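Local atomic coordinates of cytochrome (PDB entry 2XTS), a protein that carries a covalently bound heme c in this N-terminal part of the SoxD cytochrome subunit of sulfane dehydrogenase SoxCD and probably transfers electrons during oxidation of protein-bound sulfur. Residues 79-90 with 135-146; 28-36 with 124-135. All coordinates share one frame; numbering follows the deposited sequence.

In the fold
Contacts 1 and 2 illustrate how one loop region can serve both the inside and the outside of a small heme domain. Contact 1 is largely buried: loop 135-146 lies against 79-90, which carries the heme-binding Trp-83, and its chemistry is aromatic and aliphatic packing with bridging waters and a single direct hydrogen bond. Contact 2 is nearer the surface, where a short antiparallel ribbon of 28-36 and 124-135 is held mainly by backbone bonds. The two share Phe-135, and Leu-86 also touches Leu-130 across them. Helix 107-120 packs against both, whereas the chain of Sulfite dehydrogenase touches contact 1 but not contact 2.

Contact 1: 79-90 with 135-146; sequences IGSYWPYLSTVY and FTQVVLPNAEGF. With HEC (heme c), chain U; GOL (glycerol), chain B.
Asn-142 grips the backbone of Tyr-82 through its carboxamide: ND2 donates to Tyr-82 O over 2.9 Å, a nearly straight bond (170° at the hydrogen) with the acceptor in the amide plane. OD1 accepts from a glycerol, probably left by the crystallisation liquor, whose other end donates to Ser-81 O. Beside the amide, Phe-146 points its edge at one face of the Tyr-82 ring in a T-shaped stack, centroids 5.0 Å apart and planes at 62°. CE1 of the same Phe-146 ring lies 3.6 Å from Pro-84 CD, while Leu-140 pushes CD1 to 3.5 Å from Trp-83 O. At the other end, Leu-86 has CG anti to its N (chi1 -166°), which lays CD2 over the face of Phe-135, 3.8 Å from the ring centroid, as a CH-pi contact. Val-138 packs on that same methyl, and Ser-87 N meets the Phe-135 ring at its edge.

Waters fill in where the backbones do not bond directly: one joins Pro-84 O to Leu-140 N, another Leu-86 N to Val-138 O. Farther out, Tyr-82 OH is hydrogen-bonded to Thr-247 of the Sulfite dehydrogenase chain, and Phe-146 starts a strand that pairs in parallel with that chain. Inward, Ile-79 CG1 covers one face of the Trp-83 indole, whose edge meets a heme propionate, CZ2 being 3.4 Å from HEC CGA. The loop thus backs the propionate side of a c-type cytochrome pocket, in which His-50 and Met-97 are the axial ligands of the iron.

Contact 2: 28-36 with 124-135; sequences LRPGSGDVA and VEDDFVLTHENF
Ser-32 to Asp-34 run antiparallel to Val-129 to Thr-131, the two short strand axes approaching to 4.5 Å with their directions 163° apart. Gly-33 and Leu-130 form the hydrogen-bonded pair, Gly-33 N to Leu-130 O and Leu-130 N to Gly-33 O each spanning 2.9 Å; Ser-32 with Thr-131 and Asp-34 with Val-129 are the non-hydrogen-bonded pairs flanking it. The ladder is prolonged by Val-35 N to Phe-128 O (3.1 Å) and His-132 N to Gly-31 O (3.2 Å).

The His-132 side chain doubles this last link. With chi1 at 65°, CG sits between the backbone N and the carbonyl carbon, and the ring turns back so that ND1 makes a weak but straight bond to Gly-31 O (3.3 Å), which lies in the ring plane. Pro-30 CA covers one face of the imidazole and Glu-133 CG the opposite one. A leucine in place of His-132 would probably leave Gly-31 O with the backbone bond alone and Pro-30 without its flat partner. Next along, Leu-28 sets CD2 over the centre of the Phe-135 ring, 3.8 Å from the centroid, on the face opposite Leu-86. Asn-134 braces the strand end from its own side, ND2 giving to Val-129 O and OD1 receiving Thr-131 N, while Thr-131 OG1 accepts from Asn-134 N in an ST motif.

Asp-34 is the N-cap of helix 35-45, so the ribbon leads directly into that helix, while Leu-130 and His-132 rest on helix 107-120 and Phe-135 reaches helix 86-96.

Contact 1: 79-90 with 135-146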
loop_
_atom_site.group_PDB
_atom_site.type_symbol
_atom_site.label_atom_id
_atom_site.label_comp_id
_atom_site.label_asym_id
_atom_site.label_seq_id
_atom_site.Cartn_x
_atom_site.Cartn_y
_atom_site.Cartn_z
ATOM N N ILE D 79 37.871 -8.355 -15.546
ATOM C CA ILE D 79 37.937 -7.836 -16.905
ATOM C C ILE D 79 38.621 -8.831 -17.833
ATOM O O ILE D 79 38.087 -9.190 -18.878
ATOM C CB ILE D 79 38.671 -6.475 -16.949
ATOM C CG1 ILE D 79 37.896 -5.397 -16.190
ATOM C CG2 ILE D 79 38.935 -6.064 -18.382
ATOM C CD1 ILE D 79 38.657 -4.088 -16.036
ATOM N N GLY D 80 39.800 -9.295 -17.429
ATOM C CA GLY D 80 40.585 -10.183 -18.272
ATOM C C GLY D 80 40.061 -11.602 -18.371
ATOM O O GLY D 80 40.109 -12.201 -19.424
ATOM N N SER D 81 39.551 -12.151 -17.278
ATOM C CA SER D 81 39.112 -13.544 -17.279
ATOM C C SER D 81 37.705 -13.745 -17.793
ATOM O O SER D 81 37.349 -14.841 -18.177
ATOM C CB SER D 81 39.206 -14.153 -15.881
ATOM O OG SER D 81 38.164 -13.701 -15.050
ATOM N N TYR D 82 36.901 -12.688 -17.765
ATOM C CA TYR D 82 35.448 -12.809 -17.937
ATOM C C TYR D 82 34.765 -11.796 -18.854
ATOM O O TYR D 82 33.796 -12.153 -19.522
ATOM C CB TYR D 82 34.760 -12.807 -16.581
ATOM C CG TYR D 82 33.290 -13.152 -16.582
ATOM C CD1 TYR D 82 32.863 -14.419 -16.924
ATOM C CD2 TYR D 82 32.334 -12.242 -16.166
ATOM C CE1 TYR D 82 31.504 -14.746 -16.910
ATOM C CE2 TYR D 82 31.001 -12.565 -16.128
ATOM C CZ TYR D 82 30.581 -13.820 -16.507
ATOM O OH TYR D 82 29.255 -14.198 -16.445
ATOM N N TRP D 83 35.183 -10.539 -18.832
ATOM C CA TRP D 83 34.400 -9.556 -19.599
ATOM C C TRP D 83 34.533 -9.792 -21.095
ATOM O O TRP D 83 35.609 -10.136 -21.584
ATOM C CB TRP D 83 34.816 -8.116 -19.299
ATOM C CG TRP D 83 34.496 -7.622 -17.909
ATOM C CD1 TRP D 83 34.395 -8.344 -16.738
ATOM C CD2 TRP D 83 34.264 -6.261 -17.558
ATOM N NE1 TRP D 83 34.121 -7.497 -15.699
ATOM C CE2 TRP D 83 34.069 -6.211 -16.167
ATOM C CE3 TRP D 83 34.242 -5.074 -18.287
ATOM C CZ2 TRP D 83 33.786 -5.028 -15.503
ATOM C CZ3 TRP D 83 33.991 -3.896 -17.621
ATOM C CH2 TRP D 83 33.770 -3.886 -16.244
ATOM N N PRO D 84 33.459 -9.557 -21.845
ATOM C CA PRO D 84 33.543 -9.802 -23.282
ATOM C C PRO D 84 34.148 -8.660 -24.113
ATOM O O PRO D 84 34.780 -8.942 -25.137
ATOM C CB PRO D 84 32.083 -10.065 -23.670
ATOM C CG PRO D 84 31.312 -9.260 -22.667
ATOM C CD PRO D 84 32.075 -9.337 -21.385
ATOM N N TYR D 85 33.909 -7.407 -23.714
ATOM C CA TYR D 85 34.221 -6.237 -24.554
ATOM C C TYR D 85 34.958 -5.143 -23.801
ATOM O O TYR D 85 34.625 -4.811 -22.657
ATOM C CB TYR D 85 32.915 -5.618 -25.104
ATOM C CG TYR D 85 32.037 -6.622 -25.818
ATOM C CD1 TYR D 85 32.504 -7.281 -26.954
ATOM C CD2 TYR D 85 30.769 -6.956 -25.351
ATOM C CE1 TYR D 85 31.738 -8.261 -27.584
ATOM C CE2 TYR D 85 29.995 -7.898 -25.997
ATOM C CZ TYR D 85 30.483 -8.549 -27.093
ATOM O OH TYR D 85 29.704 -9.498 -27.718
ATOM N N LEU D 86 35.894 -4.514 -24.492
ATOM C CA LEU D 86 36.627 -3.380 -23.954
ATOM C C LEU D 86 35.755 -2.161 -23.805
ATOM O O LEU D 86 35.992 -1.360 -22.905
ATOM C CB LEU D 86 37.844 -3.073 -24.834
ATOM C CG LEU D 86 38.857 -2.131 -24.201
ATOM C CD1 LEU D 86 39.448 -2.751 -22.966
ATOM C CD2 LEU D 86 39.929 -1.748 -25.189
ATOM N N SER D 87 34.762 -2.011 -24.675
ATOM C CA SER D 87 33.868 -0.873 -24.591
ATOM C C SER D 87 33.327 -0.675 -23.186
ATOM O O SER D 87 33.243 0.450 -22.690
ATOM C CB SER D 87 32.712 -1.038 -25.557
ATOM O OG SER D 87 32.066 -2.263 -25.369
ATOM N N THR D 88 32.944 -1.772 -22.544
ATOM C CA THR D 88 32.333 -1.720 -21.222
ATOM C C THR D 88 33.298 -1.135 -20.200
ATOM O O THR D 88 32.892 -0.442 -19.270
ATOM C CB THR D 88 31.906 -3.115 -20.795
ATOM O OG1 THR D 88 31.279 -3.786 -21.898
ATOM C CG2 THR D 88 30.995 -3.079 -19.582
ATOM N N VAL D 89 34.578 -1.462 -20.344
ATOM C CA VAL D 89 35.589 -0.965 -19.412
ATOM C C VAL D 89 35.660 0.563 -19.476
ATOM O O VAL D 89 35.560 1.262 -18.478
ATOM C CB VAL D 89 36.971 -1.544 -19.700
ATOM C CG1 VAL D 89 37.993 -1.055 -18.671
ATOM C CG2 VAL D 89 36.920 -3.090 -19.699
ATOM N N TYR D 90 35.823 1.072 -20.684
ATOM C CA TYR D 90 35.889 2.491 -20.876
ATOM C C TYR D 90 34.658 3.172 -20.310
ATOM O O TYR D 90 34.726 4.150 -19.562
ATOM C CB TYR D 90 36.040 2.795 -22.391
ATOM C CG TYR D 90 36.239 4.266 -22.629
ATOM C CD1 TYR D 90 35.172 5.150 -22.526
ATOM C CD2 TYR D 90 37.500 4.783 -22.928
ATOM C CE1 TYR D 90 35.352 6.520 -22.700
ATOM C CE2 TYR D 90 37.679 6.144 -23.112
ATOM C CZ TYR D 90 36.609 7.003 -22.978
ATOM O OH TYR D 90 36.786 8.349 -23.172
ATOM N N PHE D 135 40.978 1.265 -30.726
ATOM C CA PHE D 135 40.229 0.694 -29.625
ATOM C C PHE D 135 39.535 -0.612 -30.032
ATOM O O PHE D 135 39.612 -1.617 -29.296
ATOM C CB PHE D 135 39.199 1.721 -29.163
ATOM C CG PHE D 135 38.477 1.356 -27.882
ATOM C CD1 PHE D 135 37.375 0.501 -27.890
ATOM C CD2 PHE D 135 38.881 1.895 -26.666
ATOM C CE1 PHE D 135 36.696 0.222 -26.719
ATOM C CE2 PHE D 135 38.181 1.612 -25.485
ATOM C CZ PHE D 135 37.123 0.760 -25.528
ATOM N N THR D 136 38.863 -0.603 -31.181
ATOM C CA THR D 136 38.089 -1.776 -31.602
ATOM C C THR D 136 38.946 -2.916 -32.139
ATOM O O THR D 136 38.412 -3.977 -32.439
ATOM C CB THR D 136 37.005 -1.422 -32.628
ATOM O OG1 THR D 136 37.606 -0.853 -33.800
ATOM C CG2 THR D 136 35.981 -0.456 -32.019
ATOM N N GLN D 137 40.264 -2.733 -32.222
ATOM C CA GLN D 137 41.167 -3.859 -32.543
ATOM C C GLN D 137 41.415 -4.773 -31.345
ATOM O O GLN D 137 41.906 -5.901 -31.491
ATOM C CB GLN D 137 42.511 -3.341 -33.049
ATOM C CG GLN D 137 42.405 -2.553 -34.341
ATOM C CD GLN D 137 43.716 -1.916 -34.744
ATOM O OE1 GLN D 137 44.782 -2.325 -34.302
ATOM N NE2 GLN D 137 43.636 -0.898 -35.583
ATOM N N VAL D 138 41.103 -4.283 -30.143
ATOM C CA VAL D 138 41.322 -5.075 -28.934
ATOM C C VAL D 138 40.194 -6.075 -28.760
ATOM O O VAL D 138 39.014 -5.698 -28.815
ATOM C CB VAL D 138 41.437 -4.184 -27.687
ATOM C CG1 VAL D 138 41.576 -5.067 -26.416
ATOM C CG2 VAL D 138 42.600 -3.197 -27.835
ATOM N N VAL D 139 40.558 -7.344 -28.595
ATOM C CA VAL D 139 39.595 -8.420 -28.391
ATOM C C VAL D 139 39.952 -9.045 -27.058
ATOM O O VAL D 139 41.080 -9.480 -26.866
ATOM C CB VAL D 139 39.644 -9.463 -29.534
ATOM C CG1 VAL D 139 38.655 -10.591 -29.273
ATOM C CG2 VAL D 139 39.363 -8.798 -30.878
ATOM N N LEU D 140 39.000 -9.067 -26.132
ATOM C CA LEU D 140 39.238 -9.639 -24.820
ATOM C C LEU D 140 39.161 -11.163 -24.852
ATOM O O LEU D 140 38.439 -11.740 -25.690
ATOM C CB LEU D 140 38.236 -9.077 -23.796
ATOM C CG LEU D 140 38.355 -7.584 -23.492
ATOM C CD1 LEU D 140 37.410 -7.207 -22.369
ATOM C CD2 LEU D 140 39.805 -7.192 -23.166
ATOM N N PRO D 141 39.865 -11.821 -23.912
ATOM C CA PRO D 141 39.891 -13.275 -23.920
ATOM C C PRO D 141 38.514 -13.943 -23.942
ATOM O O PRO D 141 38.344 -14.969 -24.594
ATOM C CB PRO D 141 40.626 -13.606 -22.617
ATOM C CG PRO D 141 41.615 -12.502 -22.500
ATOM C CD PRO D 141 40.849 -11.270 -22.962
ATOM N N ASN D 142 37.560 -13.413 -23.175
ATOM C CA ASN D 142 36.242 -14.034 -23.064
ATOM C C ASN D 142 35.179 -13.422 -23.987
ATOM O O ASN D 142 33.978 -13.516 -23.702
ATOM C CB ASN D 142 35.759 -14.031 -21.610
ATOM C CG ASN D 142 34.804 -15.149 -21.308
ATOM O OD1 ASN D 142 34.988 -16.256 -21.800
ATOM N ND2 ASN D 142 33.838 -14.905 -20.444
ATOM N N ALA D 143 35.616 -12.794 -25.079
ATOM C CA ALA D 143 34.700 -12.219 -26.066
ATOM C C ALA D 143 33.614 -13.170 -26.535
ATOM O O ALA D 143 32.510 -12.736 -26.831
ATOM C CB ALA D 143 35.488 -11.729 -27.275
ATOM N N GLU D 144 33.921 -14.461 -26.596
ATOM C CA GLU D 144 32.977 -15.472 -27.120
ATOM C C GLU D 144 32.360 -16.315 -26.008
ATOM O O GLU D 144 31.798 -17.376 -26.254
ATOM C CB GLU D 144 33.649 -16.368 -28.177
ATOM C CG GLU D 144 34.144 -15.603 -29.398
ATOM C CD GLU D 144 34.822 -16.493 -30.429
ATOM O OE1 GLU D 144 34.611 -17.727 -30.405
ATOM O OE2 GLU D 144 35.568 -15.941 -31.266
ATOM N N GLY D 145 32.444 -15.808 -24.781
ATOM C CA GLY D 145 32.037 -16.563 -23.610
ATOM C C GLY D 145 30.589 -16.502 -23.183
ATOM O O GLY D 145 30.252 -17.059 -22.147
ATOM N N PHE D 146 29.750 -15.778 -23.925
ATOM C CA PHE D 146 28.348 -15.541 -23.544
ATOM C C PHE D 146 27.400 -15.952 -24.654
ATOM O O PHE D 146 27.729 -15.902 -25.845
ATOM C CB PHE D 146 28.137 -14.053 -23.232
ATOM C CG PHE D 146 29.004 -13.558 -22.133
ATOM C CD1 PHE D 146 30.337 -13.219 -22.385
ATOM C CD2 PHE D 146 28.523 -13.485 -20.836
ATOM C CE1 PHE D 146 31.152 -12.809 -21.371
ATOM C CE2 PHE D 146 29.329 -13.051 -19.805
ATOM C CZ PHE D 146 30.661 -12.750 -20.059
HETATM FE FE HEC U . 36.178 0.905 -8.800
HETATM C CHA HEC U . 33.852 -1.474 -9.484
HETATM C CHB HEC U . 37.415 0.615 -11.926
HETATM C CHC HEC U . 38.213 3.521 -8.205
HETATM C CHD HEC U . 35.372 0.773 -5.538
HETATM N NA HEC U . 35.725 -0.206 -10.379
HETATM C C1A HEC U . 34.769 -1.199 -10.451
HETATM C C2A HEC U . 34.850 -1.868 -11.748
HETATM C C3A HEC U . 35.849 -1.290 -12.434
HETATM C C4A HEC U . 36.397 -0.239 -11.580
HETATM C CMA HEC U . 36.322 -1.603 -13.864
HETATM C CAA HEC U . 33.938 -3.038 -12.191
HETATM C CBA HEC U . 34.459 -4.383 -11.680
HETATM C CGA HEC U . 33.664 -5.564 -12.143
HETATM O O1A HEC U . 32.468 -5.425 -12.361
HETATM O O2A HEC U . 34.316 -6.629 -12.265
HETATM N NB HEC U . 37.509 1.895 -9.878
HETATM C C1B HEC U . 37.878 1.654 -11.168
HETATM C C2B HEC U . 38.737 2.743 -11.600
HETATM C C3B HEC U . 38.962 3.534 -10.571
HETATM C C4B HEC U . 38.186 3.041 -9.474
HETATM C CMB HEC U . 39.416 2.725 -12.997
HETATM C CAB HEC U . 39.800 4.819 -10.549
HETATM C CBB HEC U . 39.331 5.779 -11.671
HETATM N NC HEC U . 36.702 1.960 -7.181
HETATM C C1C HEC U . 37.597 3.002 -7.112
HETATM C C2C HEC U . 37.713 3.448 -5.756
HETATM C C3C HEC U . 36.954 2.637 -5.023
HETATM C C4C HEC U . 36.309 1.693 -5.905
HETATM C CMC HEC U . 38.662 4.572 -5.270
HETATM C CAC HEC U . 36.769 2.589 -3.510
HETATM C CBC HEC U . 36.446 3.801 -2.695
HETATM N ND HEC U . 34.851 -0.123 -7.724
HETATM C C1D HEC U . 34.599 0.028 -6.379
HETATM C C2D HEC U . 33.468 -0.728 -5.962
HETATM C C3D HEC U . 33.002 -1.391 -7.176
HETATM C C4D HEC U . 33.906 -1.016 -8.202
HETATM C CMD HEC U . 32.796 -0.840 -4.603
HETATM C CAD HEC U . 31.785 -2.293 -7.278
HETATM C CBD HEC U . 30.562 -1.440 -7.620
HETATM C CGD HEC U . 29.304 -2.235 -7.739
HETATM O O1D HEC U . 29.359 -3.482 -7.780
HETATM O O2D HEC U . 28.241 -1.602 -7.940
HETATM C C1 GOL B . 39.413 -16.833 -19.689
HETATM O O1 GOL B . 39.142 -16.954 -18.321
HETATM C C2 GOL B . 38.251 -17.419 -20.451
HETATM O O2 GOL B . 38.197 -18.812 -20.214
HETATM C C3 GOL B . 38.389 -17.155 -21.940
HETATM O O3 GOL B . 37.232 -17.592 -22.612
HETATM O O HOH W 1 37.950 -11.457 -21.215
HETATM O O HOH W 2 36.363 -8.202 -27.155
HETATM O O HOH W 3 31.520 -11.437 -29.032
HETATM O O HOH W 4 36.653 -5.578 -27.118
#

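Contact 2: 28-36 with 124-135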
loop_
_atom_site.group_PDB
_atom_site.type_symbol
_atom_site.label_atom_id
_atom_site.label_comp_id
_atom_site.label_asym_id
_atom_site.label_seq_id
_atom_site.Cartn_x
_atom_site.Cartn_y
_atom_site.Cartn_z
ATOM N N LEU D 28 32.661 6.214 -28.821
ATOM C CA LEU D 28 34.039 6.633 -28.539
ATOM C C LEU D 28 34.264 8.072 -28.993
ATOM O O LEU D 28 33.776 8.474 -30.040
ATOM C CB LEU D 28 35.060 5.733 -29.235
ATOM C CG LEU D 28 35.187 4.291 -28.747
ATOM C CD1 LEU D 28 36.073 3.534 -29.725
ATOM C CD2 LEU D 28 35.739 4.215 -27.345
ATOM N N ARG D 29 35.016 8.826 -28.207
ATOM C CA ARG D 29 35.373 10.183 -28.546
ATOM C C ARG D 29 36.871 10.270 -28.813
ATOM O O ARG D 29 37.656 9.471 -28.293
ATOM C CB ARG D 29 34.971 11.112 -27.413
ATOM C CG ARG D 29 33.489 11.024 -27.102
ATOM C CD ARG D 29 33.054 11.947 -26.015
ATOM N NE ARG D 29 31.636 11.751 -25.744
ATOM C CZ ARG D 29 30.823 12.659 -25.226
ATOM N NH1 ARG D 29 31.280 13.864 -24.913
ATOM N NH2 ARG D 29 29.546 12.352 -25.037
ATOM N N PRO D 30 37.302 11.280 -29.596
ATOM C CA PRO D 30 38.715 11.402 -29.936
ATOM C C PRO D 30 39.614 11.553 -28.706
ATOM O O PRO D 30 39.313 12.339 -27.808
ATOM C CB PRO D 30 38.745 12.657 -30.825
ATOM C CG PRO D 30 37.386 12.763 -31.374
ATOM C CD PRO D 30 36.471 12.249 -30.336
ATOM N N GLY D 31 40.693 10.784 -28.664
ATOM C CA GLY D 31 41.611 10.828 -27.557
ATOM C C GLY D 31 42.565 9.661 -27.556
ATOM O O GLY D 31 42.486 8.778 -28.403
ATOM N N SER D 32 43.434 9.639 -26.555
ATOM C CA SER D 32 44.415 8.585 -26.401
ATOM C C SER D 32 44.981 8.574 -24.979
ATOM O O SER D 32 44.877 9.544 -24.231
ATOM C CB SER D 32 45.538 8.753 -27.408
ATOM O OG SER D 32 46.261 9.908 -27.132
ATOM N N GLY D 33 45.598 7.456 -24.636
ATOM C CA GLY D 33 46.270 7.289 -23.363
ATOM C C GLY D 33 47.152 6.066 -23.360
ATOM O O GLY D 33 46.782 5.039 -23.954
ATOM N N ASP D 34 48.295 6.155 -22.684
ATOM C CA ASP D 34 49.208 5.024 -22.623
ATOM C C ASP D 34 49.210 4.366 -21.264
ATOM O O ASP D 34 48.623 4.881 -20.306
ATOM C CB ASP D 34 50.617 5.384 -23.107
ATOM C CG ASP D 34 51.317 6.413 -22.257
ATOM O OD1 ASP D 34 50.907 6.700 -21.126
ATOM O OD2 ASP D 34 52.336 6.943 -22.747
ATOM N N VAL D 35 49.856 3.205 -21.200
ATOM C CA VAL D 35 49.916 2.410 -19.973
ATOM C C VAL D 35 50.534 3.198 -18.817
ATOM O O VAL D 35 49.996 3.192 -17.714
ATOM C CB VAL D 35 50.642 1.081 -20.215
ATOM C CG1 VAL D 35 50.893 0.349 -18.911
ATOM C CG2 VAL D 35 49.853 0.230 -21.209
ATOM N N ALA D 36 51.647 3.881 -19.063
ATOM C CA ALA D 36 52.368 4.569 -17.994
ATOM C C ALA D 36 51.519 5.690 -17.391
ATOM O O ALA D 36 51.488 5.884 -16.151
ATOM C CB ALA D 36 53.735 5.115 -18.481
ATOM N N VAL D 124 48.372 -6.427 -23.108
ATOM C CA VAL D 124 49.209 -5.543 -23.909
ATOM C C VAL D 124 50.524 -5.342 -23.163
ATOM O O VAL D 124 50.606 -5.614 -21.956
ATOM C CB VAL D 124 48.520 -4.171 -24.167
ATOM C CG1 VAL D 124 47.189 -4.333 -24.898
ATOM C CG2 VAL D 124 48.338 -3.384 -22.885
ATOM N N GLU D 125 51.544 -4.864 -23.881
ATOM C CA GLU D 125 52.824 -4.527 -23.280
ATOM C C GLU D 125 52.768 -3.140 -22.638
ATOM O O GLU D 125 51.828 -2.349 -22.864
ATOM C CB GLU D 125 53.951 -4.579 -24.323
ATOM C CG GLU D 125 54.111 -5.927 -25.022
ATOM C CD GLU D 125 54.410 -7.070 -24.064
ATOM O OE1 GLU D 125 55.101 -6.850 -23.053
ATOM O OE2 GLU D 125 53.938 -8.203 -24.315
ATOM N N ASP D 126 53.802 -2.810 -21.874
ATOM C CA ASP D 126 53.794 -1.592 -21.048
ATOM C C ASP D 126 53.980 -0.296 -21.821
ATOM O O ASP D 126 53.936 0.769 -21.232
ATOM C CB ASP D 126 54.805 -1.665 -19.885
ATOM C CG ASP D 126 56.250 -1.784 -20.334
ATOM O OD1 ASP D 126 56.576 -1.587 -21.525
ATOM O OD2 ASP D 126 57.070 -2.068 -19.433
ATOM N N ASP D 127 54.209 -0.400 -23.125
ATOM C CA ASP D 127 54.302 0.770 -23.992
ATOM C C ASP D 127 53.063 0.991 -24.855
ATOM O O ASP D 127 53.051 1.856 -25.708
ATOM C CB ASP D 127 55.571 0.716 -24.860
ATOM C CG ASP D 127 55.624 -0.492 -25.787
ATOM O OD1 ASP D 127 54.809 -1.443 -25.659
ATOM O OD2 ASP D 127 56.531 -0.505 -26.664
ATOM N N PHE D 128 51.985 0.247 -24.588
ATOM C CA PHE D 128 50.787 0.338 -25.399
ATOM C C PHE D 128 50.089 1.687 -25.248
ATOM O O PHE D 128 49.975 2.224 -24.134
ATOM C CB PHE D 128 49.865 -0.806 -25.021
ATOM C CG PHE D 128 48.588 -0.866 -25.828
ATOM C CD1 PHE D 128 48.589 -1.313 -27.145
ATOM C CD2 PHE D 128 47.368 -0.515 -25.255
ATOM C CE1 PHE D 128 47.408 -1.385 -27.872
ATOM C CE2 PHE D 128 46.192 -0.585 -25.974
ATOM C CZ PHE D 128 46.216 -1.024 -27.273
ATOM N N VAL D 129 49.635 2.220 -26.383
ATOM C CA VAL D 129 48.836 3.429 -26.469
ATOM C C VAL D 129 47.449 3.085 -27.019
ATOM O O VAL D 129 47.306 2.591 -28.144
ATOM C CB VAL D 129 49.486 4.488 -27.383
ATOM C CG1 VAL D 129 48.712 5.774 -27.324
ATOM C CG2 VAL D 129 50.922 4.727 -26.970
ATOM N N LEU D 130 46.430 3.320 -26.202
ATOM C CA LEU D 130 45.048 3.104 -26.611
ATOM C C LEU D 130 44.491 4.403 -27.155
ATOM O O LEU D 130 44.608 5.452 -26.508
ATOM C CB LEU D 130 44.220 2.638 -25.430
ATOM C CG LEU D 130 42.785 2.204 -25.728
ATOM C CD1 LEU D 130 42.722 0.960 -26.638
ATOM C CD2 LEU D 130 42.076 1.960 -24.421
ATOM N N THR D 131 43.916 4.339 -28.354
ATOM C CA THR D 131 43.311 5.505 -28.973
ATOM C C THR D 131 41.900 5.215 -29.473
ATOM O O THR D 131 41.475 4.046 -29.551
ATOM C CB THR D 131 44.130 5.969 -30.192
ATOM O OG1 THR D 131 43.895 5.066 -31.271
ATOM C CG2 THR D 131 45.629 6.048 -29.867
ATOM N N HIS D 132 41.168 6.266 -29.855
ATOM C CA HIS D 132 39.863 6.050 -30.461
ATOM C C HIS D 132 39.942 5.282 -31.781
ATOM O O HIS D 132 38.982 4.647 -32.180
ATOM C CB HIS D 132 39.115 7.369 -30.663
ATOM C CG HIS D 132 39.759 8.293 -31.634
ATOM N ND1 HIS D 132 40.905 8.991 -31.334
ATOM C CD2 HIS D 132 39.409 8.657 -32.888
ATOM C CE1 HIS D 132 41.245 9.738 -32.368
ATOM N NE2 HIS D 132 40.351 9.557 -33.323
ATOM N N GLU D 133 41.080 5.349 -32.454
ATOM C CA GLU D 133 41.256 4.640 -33.718
ATOM C C GLU D 133 41.601 3.164 -33.596
ATOM O O GLU D 133 41.205 2.385 -34.452
ATOM C CB GLU D 133 42.332 5.322 -34.556
ATOM C CG GLU D 133 41.983 6.707 -35.054
ATOM C CD GLU D 133 43.047 7.245 -35.994
ATOM O OE1 GLU D 133 44.173 7.525 -35.528
ATOM O OE2 GLU D 133 42.771 7.368 -37.207
ATOM N N ASN D 134 42.352 2.774 -32.568
ATOM C CA ASN D 134 42.737 1.366 -32.422
ATOM C C ASN D 134 41.917 0.587 -31.381
ATOM O O ASN D 134 42.108 -0.613 -31.228
ATOM C CB ASN D 134 44.250 1.215 -32.138
ATOM C CG ASN D 134 44.642 1.646 -30.743
ATOM O OD1 ASN D 134 43.806 2.023 -29.961
ATOM N ND2 ASN D 134 45.927 1.598 -30.439
ATOM N N PHE D 135 40.978 1.265 -30.726
ATOM C CA PHE D 135 40.229 0.694 -29.625
ATOM C C PHE D 135 39.535 -0.612 -30.032
ATOM O O PHE D 135 39.612 -1.617 -29.296
ATOM C CB PHE D 135 39.199 1.721 -29.163
ATOM C CG PHE D 135 38.477 1.356 -27.882
ATOM C CD1 PHE D 135 37.375 0.501 -27.890
ATOM C CD2 PHE D 135 38.881 1.895 -26.666
ATOM C CE1 PHE D 135 36.696 0.222 -26.719
ATOM C CE2 PHE D 135 38.181 1.612 -25.485
ATOM C CZ PHE D 135 37.123 0.760 -25.528
HETATM O O HOH W 5 53.090 3.373 -21.568
#